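Local coordinates for protein putative pectin lyase (Geobacillus virus E2, PDB 7CHU) that probably serves as the trimeric tailspike of a thermophilic phage during host-cell invasion, using a pectin-lyase-like beta-helix that may recognise surface polysaccharide, at residues R168-I174 with K193-F199; P156-F160 with G173-I179; S103-S109 with N131-I135. One frame throughout, in Å; residues are numbered along the deposited sequence.

Contact 1 of 3, residues R168-I174 with K193-F199; sequences RLCFVGI and KISLGRF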
ATOM      1  N   ARG A 168     -14.656 -23.311  12.553  1.00 20.81           N
ATOM      2  CA  ARG A 168     -14.492 -22.281  11.543  1.00 19.87           C
ATOM      3  C   ARG A 168     -14.146 -22.894  10.193  1.00 23.76           C
ATOM      4  O   ARG A 168     -13.678 -24.031  10.091  1.00 19.95           O
ATOM      5  CB  ARG A 168     -13.429 -21.292  11.984  1.00 22.16           C
ATOM      6  CG  ARG A 168     -13.781 -20.681  13.331  1.00 22.11           C
ATOM      7  CD  ARG A 168     -12.888 -19.537  13.661  1.00 20.31           C
ATOM      8  NE  ARG A 168     -13.096 -18.411  12.759  1.00 23.14           N
ATOM      9  CZ  ARG A 168     -14.055 -17.507  12.916  1.00 21.83           C
ATOM     10  NH1 ARG A 168     -14.901 -17.601  13.944  1.00 19.66           N
ATOM     11  NH2 ARG A 168     -14.156 -16.499  12.055  1.00 20.28           N
ATOM     12  N   LEU A 169     -14.413 -22.116   9.157  1.00 18.39           N
ATOM     13  CA  LEU A 169     -13.967 -22.414   7.812  1.00 19.22           C
ATOM     14  C   LEU A 169     -12.668 -21.662   7.568  1.00 18.31           C
ATOM     15  O   LEU A 169     -12.633 -20.442   7.749  1.00 15.41           O
ATOM     16  CB  LEU A 169     -15.034 -21.970   6.812  1.00 19.79           C
ATOM     17  CG  LEU A 169     -15.060 -22.710   5.499  1.00 20.00           C
ATOM     18  CD1 LEU A 169     -15.401 -24.154   5.796  1.00 24.61           C
ATOM     19  CD2 LEU A 169     -16.116 -22.079   4.624  1.00 22.51           C
ATOM     20  N   CYS A 170     -11.615 -22.368   7.140  1.00 11.92           N
ATOM     21  CA  CYS A 170     -10.306 -21.743   6.963  1.00 16.12           C
ATOM     22  C   CYS A 170      -9.780 -21.849   5.536  1.00 16.22           C
ATOM     23  O   CYS A 170     -10.024 -22.835   4.828  1.00 12.32           O
ATOM     24  CB  CYS A 170      -9.270 -22.347   7.917  1.00 16.19           C
ATOM     25  SG  CYS A 170      -9.697 -22.152   9.640  1.00 26.71           S
ATOM     26  N   PHE A 171      -9.046 -20.807   5.131  1.00 16.64           N
ATOM     27  CA  PHE A 171      -8.285 -20.800   3.875  1.00 13.98           C
ATOM     28  C   PHE A 171      -9.178 -21.009   2.655  1.00 17.97           C
ATOM     29  O   PHE A 171      -8.818 -21.746   1.735  1.00 18.85           O
ATOM     30  CB  PHE A 171      -7.179 -21.853   3.898  1.00 17.91           C
ATOM     31  CG  PHE A 171      -6.237 -21.731   5.070  1.00 17.75           C
ATOM     32  CD1 PHE A 171      -5.243 -20.742   5.084  1.00 18.05           C
ATOM     33  CD2 PHE A 171      -6.336 -22.606   6.144  1.00 18.74           C
ATOM     34  CE1 PHE A 171      -4.376 -20.641   6.161  1.00 17.85           C
ATOM     35  CE2 PHE A 171      -5.466 -22.524   7.224  1.00 21.40           C
ATOM     36  CZ  PHE A 171      -4.490 -21.541   7.238  1.00 16.75           C
ATOM     37  N   VAL A 172     -10.355 -20.387   2.640  1.00 15.41           N
ATOM     38  CA  VAL A 172     -11.224 -20.411   1.464  1.00 13.82           C
ATOM     39  C   VAL A 172     -10.985 -19.147   0.648  1.00 15.69           C
ATOM     40  O   VAL A 172     -10.367 -18.190   1.111  1.00 15.07           O
ATOM     41  CB  VAL A 172     -12.719 -20.561   1.834  1.00 13.69           C
ATOM     42  CG1 VAL A 172     -13.023 -21.971   2.405  1.00 14.77           C
ATOM     43  CG2 VAL A 172     -13.141 -19.462   2.809  1.00 16.43           C
ATOM     44  N   GLY A 173     -11.473 -19.132  -0.585  1.00 13.27           N
ATOM     45  CA  GLY A 173     -11.253 -17.944  -1.392  1.00 12.46           C
ATOM     46  C   GLY A 173     -11.932 -18.025  -2.741  1.00 14.07           C
ATOM     47  O   GLY A 173     -12.442 -19.075  -3.158  1.00 11.04           O
ATOM     48  N   ILE A 174     -11.941 -16.868  -3.412  1.00 12.09           N
ATOM     49  CA  ILE A 174     -12.391 -16.711  -4.786  1.00 14.24           C
ATOM     50  C   ILE A 174     -11.296 -15.942  -5.522  1.00 13.58           C
ATOM     51  O   ILE A 174     -10.733 -14.987  -4.977  1.00 15.70           O
ATOM     52  CB  ILE A 174     -13.736 -15.939  -4.873  1.00 14.92           C
ATOM     53  CG1 ILE A 174     -14.852 -16.656  -4.080  1.00 15.14           C
ATOM     54  CG2 ILE A 174     -14.150 -15.726  -6.338  1.00 13.18           C
ATOM     55  CD1 ILE A 174     -16.178 -15.925  -4.098  1.00 15.59           C
ATOM     56  N   LYS A 193     -18.020 -16.924   9.594  1.00 12.72           N
ATOM     57  CA  LYS A 193     -17.192 -17.759  10.473  1.00 14.04           C
ATOM     58  C   LYS A 193     -16.002 -18.342   9.713  1.00 18.36           C
ATOM     59  O   LYS A 193     -15.669 -19.529   9.812  1.00 15.91           O
ATOM     60  CB  LYS A 193     -18.028 -18.847  11.149  1.00 14.46           C
ATOM     61  CG  LYS A 193     -18.892 -18.285  12.281  1.00 19.17           C
ATOM     62  CD  LYS A 193     -19.763 -19.385  12.901  1.00 23.34           C
ATOM     63  CE  LYS A 193     -20.757 -18.823  13.902  1.00 20.52           C
ATOM     64  NZ  LYS A 193     -20.057 -18.309  15.095  1.00 28.50           N
ATOM     65  N   ILE A 194     -15.357 -17.478   8.938  1.00 14.20           N
ATOM     66  CA  ILE A 194     -14.236 -17.846   8.087  1.00 14.60           C
ATOM     67  C   ILE A 194     -12.975 -17.260   8.697  1.00 15.24           C
ATOM     68  O   ILE A 194     -12.998 -16.149   9.238  1.00 14.71           O
ATOM     69  CB  ILE A 194     -14.447 -17.325   6.653  1.00 18.17           C
ATOM     70  CG1 ILE A 194     -15.553 -18.100   5.950  1.00 19.58           C
ATOM     71  CG2 ILE A 194     -13.158 -17.329   5.847  1.00 19.23           C
ATOM     72  CD1 ILE A 194     -15.831 -17.507   4.567  1.00 20.63           C
ATOM     73  N   SER A 195     -11.878 -18.002   8.613  1.00 13.05           N
ATOM     74  CA  SER A 195     -10.560 -17.505   8.996  1.00 15.13           C
ATOM     75  C   SER A 195      -9.610 -17.659   7.821  1.00 17.15           C
ATOM     76  O   SER A 195      -9.705 -18.628   7.052  1.00 15.67           O
ATOM     77  CB  SER A 195      -9.984 -18.266  10.201  1.00 16.92           C
ATOM     78  OG  SER A 195     -10.635 -17.897  11.396  1.00 21.07           O
ATOM     79  N   LEU A 196      -8.687 -16.705   7.692  1.00 14.06           N
ATOM     80  CA  LEU A 196      -7.552 -16.831   6.768  1.00 15.69           C
ATOM     81  C   LEU A 196      -8.009 -17.015   5.320  1.00 15.04           C
ATOM     82  O   LEU A 196      -7.410 -17.771   4.552  1.00 14.57           O
ATOM     83  CB  LEU A 196      -6.623 -17.957   7.209  1.00 13.57           C
ATOM     84  CG  LEU A 196      -5.886 -17.608   8.509  1.00 20.71           C
ATOM     85  CD1 LEU A 196      -5.621 -18.808   9.426  1.00 25.75           C
ATOM     86  CD2 LEU A 196      -4.604 -16.909   8.159  1.00 20.04           C
ATOM     87  N   GLY A 197      -9.063 -16.294   4.941  1.00 13.08           N
ATOM     88  CA  GLY A 197      -9.482 -16.271   3.555  1.00 14.32           C
ATOM     89  C   GLY A 197      -8.522 -15.476   2.685  1.00 16.19           C
ATOM     90  O   GLY A 197      -7.870 -14.524   3.135  1.00 12.75           O
ATOM     91  N   ARG A 198      -8.438 -15.887   1.419  1.00 14.68           N
ATOM     92  CA  ARG A 198      -7.582 -15.241   0.423  1.00 17.19           C
ATOM     93  C   ARG A 198      -8.380 -15.049  -0.865  1.00 15.22           C
ATOM     94  O   ARG A 198      -8.644 -16.016  -1.581  1.00 15.35           O
ATOM     95  CB  ARG A 198      -6.324 -16.075   0.155  1.00 16.48           C
ATOM     96  CG  ARG A 198      -5.348 -16.186   1.350  1.00 19.03           C
ATOM     97  CD  ARG A 198      -4.812 -14.837   1.759  1.00 17.18           C
ATOM     98  NE  ARG A 198      -3.687 -14.888   2.695  1.00 15.28           N
ATOM     99  CZ  ARG A 198      -3.788 -14.713   4.008  1.00 19.49           C
ATOM    100  NH1 ARG A 198      -4.984 -14.481   4.583  1.00 16.93           N
ATOM    101  NH2 ARG A 198      -2.690 -14.754   4.762  1.00 16.92           N
ATOM    102  N   PHE A 199      -8.733 -13.808  -1.178  1.00 12.85           N
ATOM    103  CA  PHE A 199      -9.526 -13.476  -2.353  1.00 14.72           C
ATOM    104  C   PHE A 199      -8.710 -12.550  -3.262  1.00 16.25           C
ATOM    105  O   PHE A 199      -8.017 -11.648  -2.773  1.00 15.98           O
ATOM    106  CB  PHE A 199     -10.856 -12.796  -1.953  1.00 15.32           C
ATOM    107  CG  PHE A 199     -11.772 -13.657  -1.110  1.00 15.08           C
ATOM    108  CD1 PHE A 199     -11.474 -13.933   0.219  1.00 13.95           C
ATOM    109  CD2 PHE A 199     -12.943 -14.173  -1.648  1.00 13.63           C
ATOM    110  CE1 PHE A 199     -12.315 -14.732   0.998  1.00 14.15           C
ATOM    111  CE2 PHE A 199     -13.803 -14.967  -0.876  1.00 14.64           C
ATOM    112  CZ  PHE A 199     -13.490 -15.251   0.445  1.00 16.03           C
TER

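Contact 2 of 3, residues P156-F160 with G173-I179; sequences PVFEF and GIEKMCI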
ATOM      1  N   PRO A 156     -27.551 -16.117  -1.059  1.00 18.27           N
ATOM      2  CA  PRO A 156     -26.318 -15.823  -1.799  1.00 17.90           C
ATOM      3  C   PRO A 156     -26.121 -16.778  -2.967  1.00 17.79           C
ATOM      4  O   PRO A 156     -26.675 -17.876  -2.997  1.00 17.52           O
ATOM      5  CB  PRO A 156     -25.218 -16.005  -0.748  1.00 14.18           C
ATOM      6  CG  PRO A 156     -25.813 -16.904   0.294  1.00 17.72           C
ATOM      7  CD  PRO A 156     -27.284 -16.604   0.309  1.00 16.30           C
ATOM      8  N   VAL A 157     -25.336 -16.319  -3.950  1.00 15.14           N
ATOM      9  CA  VAL A 157     -24.916 -17.195  -5.042  1.00 16.50           C
ATOM     10  C   VAL A 157     -23.921 -18.219  -4.518  1.00 18.08           C
ATOM     11  O   VAL A 157     -24.094 -19.431  -4.695  1.00 15.89           O
ATOM     12  CB  VAL A 157     -24.317 -16.375  -6.201  1.00 16.25           C
ATOM     13  CG1 VAL A 157     -23.898 -17.291  -7.333  1.00 17.58           C
ATOM     14  CG2 VAL A 157     -25.308 -15.379  -6.723  1.00 19.15           C
ATOM     15  N   PHE A 158     -22.881 -17.745  -3.826  1.00 14.82           N
ATOM     16  CA  PHE A 158     -21.917 -18.600  -3.142  1.00 16.90           C
ATOM     17  C   PHE A 158     -22.018 -18.318  -1.651  1.00 17.79           C
ATOM     18  O   PHE A 158     -21.736 -17.197  -1.218  1.00 13.87           O
ATOM     19  CB  PHE A 158     -20.483 -18.327  -3.610  1.00 15.15           C
ATOM     20  CG  PHE A 158     -20.198 -18.762  -5.009  1.00 16.94           C
ATOM     21  CD1 PHE A 158     -20.433 -20.073  -5.410  1.00 18.64           C
ATOM     22  CD2 PHE A 158     -19.654 -17.868  -5.922  1.00 18.33           C
ATOM     23  CE1 PHE A 158     -20.144 -20.476  -6.704  1.00 21.22           C
ATOM     24  CE2 PHE A 158     -19.361 -18.265  -7.212  1.00 18.93           C
ATOM     25  CZ  PHE A 158     -19.608 -19.562  -7.610  1.00 16.09           C
ATOM     26  N   GLU A 159     -22.337 -19.352  -0.866  1.00 13.74           N
ATOM     27  CA  GLU A 159     -22.346 -19.276   0.589  1.00 15.17           C
ATOM     28  C   GLU A 159     -21.146 -20.047   1.135  1.00 17.21           C
ATOM     29  O   GLU A 159     -21.077 -21.277   0.991  1.00 17.17           O
ATOM     30  CB  GLU A 159     -23.660 -19.838   1.159  1.00 14.78           C
ATOM     31  CG  GLU A 159     -23.809 -19.608   2.673  1.00 16.65           C
ATOM     32  CD  GLU A 159     -25.009 -20.359   3.320  1.00 22.88           C
ATOM     33  OE1 GLU A 159     -25.350 -21.485   2.893  1.00 27.01           O
ATOM     34  OE2 GLU A 159     -25.602 -19.830   4.284  1.00 27.43           O
ATOM     35  N   PHE A 160     -20.220 -19.333   1.784  1.00 13.19           N
ATOM     36  CA  PHE A 160     -19.116 -19.927   2.534  1.00 14.23           C
ATOM     37  C   PHE A 160     -19.499 -19.851   4.006  1.00 13.20           C
ATOM     38  O   PHE A 160     -19.624 -18.754   4.554  1.00 16.92           O
ATOM     39  CB  PHE A 160     -17.784 -19.188   2.312  1.00 13.61           C
ATOM     40  CG  PHE A 160     -17.248 -19.220   0.891  1.00 14.07           C
ATOM     41  CD1 PHE A 160     -17.755 -18.355  -0.073  1.00 14.89           C
ATOM     42  CD2 PHE A 160     -16.211 -20.088   0.537  1.00 15.11           C
ATOM     43  CE1 PHE A 160     -17.252 -18.368  -1.367  1.00 16.40           C
ATOM     44  CE2 PHE A 160     -15.700 -20.110  -0.749  1.00 14.18           C
ATOM     45  CZ  PHE A 160     -16.237 -19.254  -1.710  1.00 14.91           C
ATOM     46  N   GLY A 173     -11.473 -19.132  -0.585  1.00 13.27           N
ATOM     47  CA  GLY A 173     -11.253 -17.944  -1.392  1.00 12.46           C
ATOM     48  C   GLY A 173     -11.932 -18.025  -2.741  1.00 14.07           C
ATOM     49  O   GLY A 173     -12.442 -19.075  -3.158  1.00 11.04           O
ATOM     50  N   ILE A 174     -11.941 -16.868  -3.412  1.00 12.09           N
ATOM     51  CA  ILE A 174     -12.391 -16.711  -4.786  1.00 14.24           C
ATOM     52  C   ILE A 174     -11.296 -15.942  -5.522  1.00 13.58           C
ATOM     53  O   ILE A 174     -10.733 -14.987  -4.977  1.00 15.70           O
ATOM     54  CB  ILE A 174     -13.736 -15.939  -4.873  1.00 14.92           C
ATOM     55  CG1 ILE A 174     -14.852 -16.656  -4.080  1.00 15.14           C
ATOM     56  CG2 ILE A 174     -14.150 -15.726  -6.338  1.00 13.18           C
ATOM     57  CD1 ILE A 174     -16.178 -15.925  -4.098  1.00 15.59           C
ATOM     58  N   GLU A 175     -11.012 -16.335  -6.763  1.00 13.23           N
ATOM     59  CA  GLU A 175     -10.046 -15.636  -7.605  1.00 15.65           C
ATOM     60  C   GLU A 175     -10.553 -15.614  -9.037  1.00 13.19           C
ATOM     61  O   GLU A 175     -11.084 -16.608  -9.528  1.00 14.88           O
ATOM     62  CB  GLU A 175      -8.652 -16.289  -7.583  1.00 14.75           C
ATOM     63  CG  GLU A 175      -7.995 -16.457  -6.222  1.00 22.72           C
ATOM     64  CD  GLU A 175      -6.738 -17.348  -6.310  1.00 29.15           C
ATOM     65  OE1 GLU A 175      -6.045 -17.302  -7.347  1.00 35.01           O
ATOM     66  OE2 GLU A 175      -6.451 -18.114  -5.365  1.00 27.28           O
ATOM     67  N   LYS A 176     -10.406 -14.466  -9.693  1.00 12.54           N
ATOM     68  CA  LYS A 176     -10.515 -14.354 -11.144  1.00 14.75           C
ATOM     69  C   LYS A 176     -11.866 -14.835 -11.697  1.00 16.14           C
ATOM     70  O   LYS A 176     -11.928 -15.664 -12.614  1.00 11.83           O
ATOM     71  CB  LYS A 176      -9.362 -15.117 -11.807  1.00 13.56           C
ATOM     72  CG  LYS A 176      -7.998 -14.768 -11.294  1.00 18.32           C
ATOM     73  CD  LYS A 176      -7.639 -13.379 -11.744  1.00 20.66           C
ATOM     74  CE  LYS A 176      -6.234 -12.952 -11.310  1.00 25.92           C
ATOM     75  NZ  LYS A 176      -5.962 -11.590 -11.907  1.00 28.07           N
ATOM     76  N   MET A 177     -12.949 -14.234 -11.199  1.00 12.81           N
ATOM     77  CA  MET A 177     -14.285 -14.509 -11.723  1.00 14.81           C
ATOM     78  C   MET A 177     -15.238 -13.424 -11.223  1.00 16.75           C
ATOM     79  O   MET A 177     -14.925 -12.694 -10.277  1.00 16.11           O
ATOM     80  CB  MET A 177     -14.784 -15.907 -11.308  1.00 12.66           C
ATOM     81  CG  MET A 177     -15.269 -15.996  -9.859  1.00 19.05           C
ATOM     82  SD  MET A 177     -16.075 -17.608  -9.462  0.64 16.97           S
ATOM     83  CE  MET A 177     -14.677 -18.648  -9.679  1.00  9.60           C
ATOM     84  N   CYS A 178     -16.403 -13.322 -11.880  1.00 16.11           N
ATOM     85  CA  CYS A 178     -17.447 -12.342 -11.554  1.00 18.07           C
ATOM     86  C   CYS A 178     -18.703 -13.084 -11.110  1.00 17.75           C
ATOM     87  O   CYS A 178     -19.039 -14.139 -11.663  1.00 17.20           O
ATOM     88  CB  CYS A 178     -17.807 -11.431 -12.772  1.00 14.97           C
ATOM     89  SG  CYS A 178     -19.046 -10.072 -12.444  1.00 38.38           S
ATOM     90  N   ILE A 179     -19.389 -12.538 -10.105  1.00 16.66           N
ATOM     91  CA  ILE A 179     -20.759 -12.923  -9.776  1.00 16.38           C
ATOM     92  C   ILE A 179     -21.666 -11.776 -10.207  1.00 20.07           C
ATOM     93  O   ILE A 179     -21.528 -10.649  -9.713  1.00 20.82           O
ATOM     94  CB  ILE A 179     -20.939 -13.224  -8.280  1.00 19.36           C
ATOM     95  CG1 ILE A 179     -20.235 -14.528  -7.907  1.00 21.02           C
ATOM     96  CG2 ILE A 179     -22.442 -13.338  -7.954  1.00 18.85           C
ATOM     97  CD1 ILE A 179     -18.733 -14.372  -7.607  1.00 19.55           C
TER

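Contact 3 of 3, residues S103-S109 with N131-I135; sequences SSLNNAS and NKSNI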
ATOM      1  N   SER A 103     -12.281 -32.727   1.994  1.00 17.69           N
ATOM      2  CA  SER A 103     -11.704 -31.838   2.994  1.00 19.21           C
ATOM      3  C   SER A 103     -12.497 -31.951   4.289  1.00 20.30           C
ATOM      4  O   SER A 103     -13.390 -32.782   4.429  1.00 20.28           O
ATOM      5  CB  SER A 103     -11.665 -30.390   2.491  1.00 17.90           C
ATOM      6  OG  SER A 103     -11.051 -29.578   3.471  1.00 19.32           O
ATOM      7  N   SER A 104     -12.132 -31.124   5.259  1.00 22.34           N
ATOM      8  CA  SER A 104     -12.842 -31.067   6.531  1.00 24.05           C
ATOM      9  C   SER A 104     -12.772 -29.634   7.065  1.00 22.70           C
ATOM     10  O   SER A 104     -12.617 -28.691   6.279  1.00 20.03           O
ATOM     11  CB  SER A 104     -12.263 -32.084   7.521  1.00 22.88           C
ATOM     12  OG  SER A 104     -10.860 -31.907   7.680  1.00 21.78           O
ATOM     13  N   LEU A 105     -12.887 -29.444   8.378  1.00 22.29           N
ATOM     14  CA  LEU A 105     -13.036 -28.099   8.925  1.00 20.98           C
ATOM     15  C   LEU A 105     -11.822 -27.683   9.743  1.00 23.88           C
ATOM     16  O   LEU A 105     -10.912 -28.475  10.016  1.00 24.58           O
ATOM     17  CB  LEU A 105     -14.302 -27.986   9.779  1.00 24.95           C
ATOM     18  CG  LEU A 105     -15.599 -28.076   8.988  1.00 25.90           C
ATOM     19  CD1 LEU A 105     -16.577 -28.933   9.757  1.00 34.88           C
ATOM     20  CD2 LEU A 105     -16.163 -26.703   8.736  1.00 31.97           C
ATOM     21  N   ASN A 106     -11.839 -26.415  10.149  1.00 23.82           N
ATOM     22  CA  ASN A 106     -10.703 -25.743  10.816  1.00 25.17           C
ATOM     23  C   ASN A 106      -9.509 -25.825   9.849  1.00 22.85           C
ATOM     24  O   ASN A 106      -9.701 -25.691   8.631  1.00 21.33           O
ATOM     25  CB  ASN A 106     -10.476 -26.349  12.199  1.00 23.83           C
ATOM     26  CG  ASN A 106     -11.449 -25.798  13.273  1.00 38.77           C
ATOM     27  OD1 ASN A 106     -12.074 -24.736  13.113  1.00 32.10           O
ATOM     28  ND2 ASN A 106     -11.595 -26.553  14.366  1.00 37.76           N
ATOM     29  N   ASN A 107      -8.289 -26.057  10.349  1.00 22.94           N
ATOM     30  CA  ASN A 107      -7.088 -26.017   9.511  1.00 22.95           C
ATOM     31  C   ASN A 107      -7.175 -26.999   8.347  1.00 26.54           C
ATOM     32  O   ASN A 107      -6.853 -26.645   7.208  1.00 27.58           O
ATOM     33  CB  ASN A 107      -5.854 -26.312  10.360  1.00 29.60           C
ATOM     34  CG  ASN A 107      -5.261 -25.066  10.988  1.00 38.03           C
ATOM     35  OD1 ASN A 107      -4.043 -24.958  11.126  1.00 42.43           O
ATOM     36  ND2 ASN A 107      -6.116 -24.108  11.363  1.00 39.33           N
ATOM     37  N   ALA A 108      -7.606 -28.245   8.620  1.00 24.81           N
ATOM     38  CA  ALA A 108      -7.768 -29.307   7.616  1.00 24.73           C
ATOM     39  C   ALA A 108      -6.504 -29.506   6.780  1.00 21.22           C
ATOM     40  O   ALA A 108      -6.556 -29.614   5.553  1.00 15.79           O
ATOM     41  CB  ALA A 108      -8.968 -29.044   6.709  1.00 22.04           C
ATOM     42  N   SER A 109      -5.364 -29.592   7.468  1.00 22.61           N
ATOM     43  CA  SER A 109      -4.067 -29.593   6.796  1.00 25.91           C
ATOM     44  C   SER A 109      -3.950 -30.766   5.833  1.00 20.74           C
ATOM     45  O   SER A 109      -4.318 -31.900   6.154  1.00 18.93           O
ATOM     46  CB  SER A 109      -2.946 -29.649   7.834  1.00 27.89           C
ATOM     47  OG  SER A 109      -1.817 -30.317   7.326  1.00 40.90           O
ATOM     48  N   ASN A 131     -18.756 -25.580   2.339  1.00 17.90           N
ATOM     49  CA  ASN A 131     -18.817 -25.832   3.777  1.00 18.60           C
ATOM     50  C   ASN A 131     -17.549 -26.472   4.321  1.00 16.26           C
ATOM     51  O   ASN A 131     -17.539 -26.908   5.479  1.00 16.64           O
ATOM     52  CB  ASN A 131     -19.999 -26.742   4.148  1.00 23.21           C
ATOM     53  CG  ASN A 131     -21.330 -26.237   3.645  1.00 26.33           C
ATOM     54  OD1 ASN A 131     -22.064 -26.994   3.032  1.00 28.38           O
ATOM     55  ND2 ASN A 131     -21.671 -24.967   3.929  1.00 24.12           N
ATOM     56  N   LYS A 132     -16.505 -26.578   3.530  1.00 13.97           N
ATOM     57  CA  LYS A 132     -15.281 -27.227   3.979  1.00 17.20           C
ATOM     58  C   LYS A 132     -14.092 -26.309   3.739  1.00 13.91           C
ATOM     59  O   LYS A 132     -14.110 -25.484   2.826  1.00 14.58           O
ATOM     60  CB  LYS A 132     -15.083 -28.567   3.264  1.00 18.54           C
ATOM     61  CG  LYS A 132     -16.155 -29.590   3.648  1.00 23.81           C
ATOM     62  CD  LYS A 132     -15.911 -30.928   2.979  1.00 22.96           C
ATOM     63  CE  LYS A 132     -17.029 -31.901   3.320  1.00 31.70           C
ATOM     64  NZ  LYS A 132     -16.842 -33.210   2.632  1.00 28.32           N
ATOM     65  N   SER A 133     -13.060 -26.465   4.573  1.00 13.22           N
ATOM     66  CA  SER A 133     -11.880 -25.614   4.525  1.00 14.65           C
ATOM     67  C   SER A 133     -11.022 -25.907   3.291  1.00 18.15           C
ATOM     68  O   SER A 133     -11.104 -26.979   2.676  1.00 15.29           O
ATOM     69  CB  SER A 133     -11.020 -25.807   5.778  1.00 15.55           C
ATOM     70  OG  SER A 133     -11.642 -25.232   6.909  1.00 16.31           O
ATOM     71  N   ASN A 134     -10.177 -24.929   2.950  1.00 14.14           N
ATOM     72  CA  ASN A 134      -9.142 -25.054   1.917  1.00 16.06           C
ATOM     73  C   ASN A 134      -9.726 -25.183   0.522  1.00 18.58           C
ATOM     74  O   ASN A 134      -9.151 -25.844  -0.342  1.00 20.50           O
ATOM     75  CB  ASN A 134      -8.199 -26.227   2.212  1.00 15.12           C
ATOM     76  CG  ASN A 134      -7.535 -26.086   3.558  1.00 17.98           C
ATOM     77  OD1 ASN A 134      -7.260 -24.979   3.989  1.00 21.26           O
ATOM     78  ND2 ASN A 134      -7.286 -27.186   4.227  1.00 19.70           N
ATOM     79  N   ILE A 135     -10.873 -24.571   0.269  1.00 13.33           N
ATOM     80  CA  ILE A 135     -11.481 -24.628  -1.055  1.00 13.45           C
ATOM     81  C   ILE A 135     -11.350 -23.246  -1.683  1.00 16.75           C
ATOM     82  O   ILE A 135     -11.755 -22.243  -1.083  1.00 14.20           O
ATOM     83  CB  ILE A 135     -12.948 -25.087  -0.991  1.00 13.64           C
ATOM     84  CG1 ILE A 135     -13.026 -26.562  -0.575  1.00 18.06           C
ATOM     85  CG2 ILE A 135     -13.628 -24.904  -2.361  1.00 12.08           C
ATOM     86  CD1 ILE A 135     -14.463 -27.181  -0.672  1.00 13.41           C
TER
HETATM   87  O   HOH W   1     -14.762 -34.413   2.356  1.00 24.79           O

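Contact 1 of 3, residues R168-I174 with K193-F199
Successive coils of the parallel beta-helix stack here with matching bends: F171 (phi/psi 59/41) and L196 (59/39) both adopt the left-handed conformation. At this corner the F171 ring covers L196 CB, which lies 4.0 Å from the ring centroid and 27° off the normal, a CH-pi contact. The next fit is the reverse. G173 offers a hollow and the F199 ring fills it, with G173 CA 3.9 Å from the F199 centroid and only 9° off the normal. A CB on G173 would sit 2.0 Å from R198 O, so the fit depends on its absence. On the inner side, V172 CG2 meets I194 CG2 at 3.7 Å, beside L169 and F160. Main-chain hydrogen bonds fix the register: L169 N to K193 O (2.9 Å), S195 N to L169 O (2.7 Å), F171 N to S195 O (3.0 Å) and, beyond the corner, R198 N to V172 O (3.0 Å). R168 curls over the outer end, giving NE to S195 OG (2.9 Å) and NH2 to I194 O (3.1 Å). The join therefore rests mainly on main-chain hydrogen bonds and apolar packing; the charges pair beyond the two segments, R168 and K193 with E216, and R198 with D201 of the second subunit.

Contact 2 of 3, residues P156-F160 with G173-I179
Although both segments consist largely of strand, not one hydrogen bond links them, and their nearest CA pair, V157 and I179, is 7.6 Å apart. They face each other across the interior of the coil and meet almost wholly through side chains. V157, F158 and F160 from one segment, and I174, M177 and I179 from the other, all send their CA-to-CB bonds toward the opposite segment. The chain makes this possible by turning corners at V157-F158 and at K176, whose positive backbone angles (58/57) redirect the strand so that I174 and I179, before and after K176, approach F158 from different walls. F158 fills the space between them: CE2 lies 3.9 Å from I179 CG1 and 4.0 Å from M177 SD, while F158 CD2 is 4.4 Å from I174 CD1. The sulfur of M177 is 5.2 Å from the F158 centroid and 65° off the normal, an oblique Met-aromatic contact. Flanking it, V157 CG2 touches I179 CG2 at 3.7 Å and F160 CZ touches I174 CG1 at 3.8 Å. The alternate residues E159 and E175 point outward, to K127 and R136, respectively. An apolar core filled by inward residues from different walls, with charges outside, is typical of the right-handed parallel beta-helix of pectate-lyase-like proteins.

Contact 3 of 3, residues S103-S109 with N131-I135
S133 projects into the bend of the 103-109 loop, its CB resting 3.9 Å from A108 CB and its OG donating a hydrogen bond to N106 O at 2.6 Å. The same hydroxyl also accepts one from C170 N. The backbone of S133 is held as well: S133 N gives to S104 O (2.8 Å), and S103 OG gives to S133 O (2.7 Å). N134, left-handed at 68/32, extends the contact with ND2 to N107 O at 3.1 Å. At the other end, L105 CD2 approaches N131 O at 3.5 Å, and K132 CD lies 3.4 Å from S103 O while K132 NZ and S103 N both donate to one water, at a short 2.4 Å and at 3.0 Å. N107 turns its side chain to R205 of the second subunit. In the fold, the loop between helix 91-99 and strand 113-117 folds against the turn joining strands 128-130 and 135-139, and L105 and S133 both lie on L169 of strand 169-175.

Overall arrangement
Along the chain, contact 3 closes before the other two open, whereas contacts 1 and 2 alternate in their segments and share G173 and I174 on strand 169-175. Their centres are about 12 Å apart (1 and 2), 9 Å (1 and 3) and 17 Å (2 and 3). Contact 1 stacks one coil on the next, contact 2 fills the interior, and contact 3 fastens an outer loop; F160 links the first two, lying 3.4 Å by its CB from I194 CD1. The left-handed corners N134, F171 and L196 follow one another on adjacent coils, with C170 O 2.8 Å from N134 N. Contacts 1 and 3 reach the second subunit, and K176 of contact 2 the third, so this part of the beta-helix helps form the trimer.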